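Local coordinates for 2L protein (Yaba-like disease virus, PDB 3IT8) that binds host tumour necrosis factor, probably to inhibit it, through an MHC class I-like domain joined to an Ig-like domain, at residues Phe51-Ser54 with His58-Gly61. Sequence-based numbering, arbitrary orientation.
With NAG (2-acetamido-2-deoxy-beta-D-glucopyranose), chain N.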
loop_
_atom_site.group_PDB
_atom_site.type_symbol
_atom_site.label_atom_id
_atom_site.label_comp_id
_atom_site.label_asym_id
_atom_site.label_seq_id
_atom_site.Cartn_x
_atom_site.Cartn_y
_atom_site.Cartn_z
ATOM N N PHE D 51 35.031 16.178 -15.920
ATOM C CA PHE D 51 33.818 15.550 -16.409
ATOM C C PHE D 51 34.055 14.330 -17.293
ATOM O O PHE D 51 34.490 14.459 -18.431
ATOM C CB PHE D 51 32.992 16.588 -17.169
ATOM C CG PHE D 51 31.621 16.112 -17.554
ATOM C CD1 PHE D 51 30.642 15.909 -16.584
ATOM C CD2 PHE D 51 31.299 15.876 -18.889
ATOM C CE1 PHE D 51 29.360 15.480 -16.939
ATOM C CE2 PHE D 51 30.018 15.446 -19.254
ATOM C CZ PHE D 51 29.048 15.247 -18.276
ATOM N N ASN D 52 33.784 13.143 -16.768
ATOM C CA ASN D 52 33.926 11.914 -17.551
ATOM C C ASN D 52 32.521 11.667 -18.113
ATOM O O ASN D 52 31.635 11.171 -17.414
ATOM C CB ASN D 52 34.374 10.735 -16.663
ATOM C CG ASN D 52 34.287 9.387 -17.381
ATOM O OD1 ASN D 52 33.200 8.947 -17.723
ATOM N ND2 ASN D 52 35.426 8.746 -17.641
ATOM N N ILE D 53 32.312 12.027 -19.374
ATOM C CA ILE D 53 30.997 11.881 -19.985
ATOM C C ILE D 53 30.417 10.471 -19.932
ATOM O O ILE D 53 29.215 10.281 -20.105
ATOM C CB ILE D 53 31.008 12.368 -21.450
ATOM C CG1 ILE D 53 29.595 12.780 -21.870
ATOM C CG2 ILE D 53 31.510 11.262 -22.359
ATOM C CD1 ILE D 53 29.563 13.721 -23.052
ATOM N N SER D 54 31.269 9.481 -19.696
ATOM C CA SER D 54 30.808 8.097 -19.612
ATOM C C SER D 54 30.101 7.850 -18.294
ATOM O O SER D 54 29.346 6.908 -18.163
ATOM C CB SER D 54 31.983 7.130 -19.728
ATOM O OG SER D 54 32.585 7.224 -21.004
ATOM N N HIS D 58 22.847 10.324 -18.665
ATOM C CA HIS D 58 21.754 11.172 -19.097
ATOM C C HIS D 58 22.146 12.423 -19.844
ATOM O O HIS D 58 21.302 13.269 -20.123
ATOM C CB HIS D 58 20.869 11.484 -17.897
ATOM C CG HIS D 58 20.221 10.265 -17.320
ATOM N ND1 HIS D 58 19.232 9.567 -17.982
ATOM C CD2 HIS D 58 20.467 9.578 -16.179
ATOM C CE1 HIS D 58 18.897 8.504 -17.273
ATOM N NE2 HIS D 58 19.633 8.485 -16.175
ATOM N N THR D 59 23.430 12.546 -20.161
ATOM C CA THR D 59 23.892 13.675 -20.948
ATOM C C THR D 59 23.686 13.131 -22.354
ATOM O O THR D 59 24.152 12.042 -22.662
ATOM C CB THR D 59 25.377 13.961 -20.723
ATOM O OG1 THR D 59 25.589 14.327 -19.355
ATOM C CG2 THR D 59 25.830 15.104 -21.611
ATOM N N PRO D 60 22.961 13.863 -23.216
ATOM C CA PRO D 60 22.681 13.452 -24.601
ATOM C C PRO D 60 23.892 12.932 -25.390
ATOM O O PRO D 60 24.999 13.483 -25.295
ATOM C CB PRO D 60 22.101 14.716 -25.225
ATOM C CG PRO D 60 21.452 15.409 -24.063
ATOM C CD PRO D 60 22.453 15.225 -22.957
ATOM N N GLY D 61 23.673 11.879 -26.173
ATOM C CA GLY D 61 24.740 11.302 -26.974
ATOM C C GLY D 61 24.919 12.033 -28.291
ATOM O O GLY D 61 24.207 13.000 -28.557
HETATM C C1 NAG N . 35.899 7.627 -16.834
HETATM C C2 NAG N . 35.304 6.273 -17.360
HETATM C C3 NAG N . 36.148 5.014 -17.013
HETATM C C4 NAG N . 37.642 5.269 -17.126
HETATM C C5 NAG N . 37.933 6.481 -16.272
HETATM C C6 NAG N . 39.400 6.782 -16.077
HETATM C C7 NAG N . 33.739 5.077 -15.950
HETATM C C8 NAG N . 34.094 5.306 -14.485
HETATM N N2 NAG N . 33.975 6.081 -16.799
HETATM O O3 NAG N . 35.786 3.932 -17.864
HETATM O O4 NAG N . 38.365 4.140 -16.656
HETATM O O5 NAG N . 37.337 7.631 -16.884
HETATM O O6 NAG N . 39.566 7.846 -15.152
HETATM O O7 NAG N . 33.265 3.994 -16.302
#
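The Phe51 ring meets Thr59 with its edge. Its outer carbon CZ lies 3.7 Å from Thr59 OG1, which sits close to the ring plane. This is a van der Waals contact; no hydrogen bond links the two segments. Tyr170 stacks on the ring, and its OH is hydrogen-bonded to Thr59 OG1, as is Ser56 OG. The CB of Phe51 points toward segment 58-61; CG is anti to the backbone N (chi1 -172°), and the CZ end of the ring meets the threonine. The methyl of Thr59 faces Ile53, with CG2 4.2 Å from Ile53 CD1.

Both segments belong to the loop between strand 41-47 and helix 61-82 of the MHC-like N-terminal domain. Side chains of this loop touch both helices of the domain: Phe51 meets Tyr64 of 61-82 and Met173 of 148-174. His58 ND1 hydrogen-bonds to an aromatic side chain of another protein in the assembly.

Asn52 takes no part in the contact across the segments and carries an N-linked glycan, with ND2 bonded to C1 of the NAG. Its OD1 accepts a weak bond from Ser54 N at 2.8 Å (117° at the hydrogen), as in an Asx turn. NAG N2 also donates weakly to Asn52 OD1, at 3.1 Å.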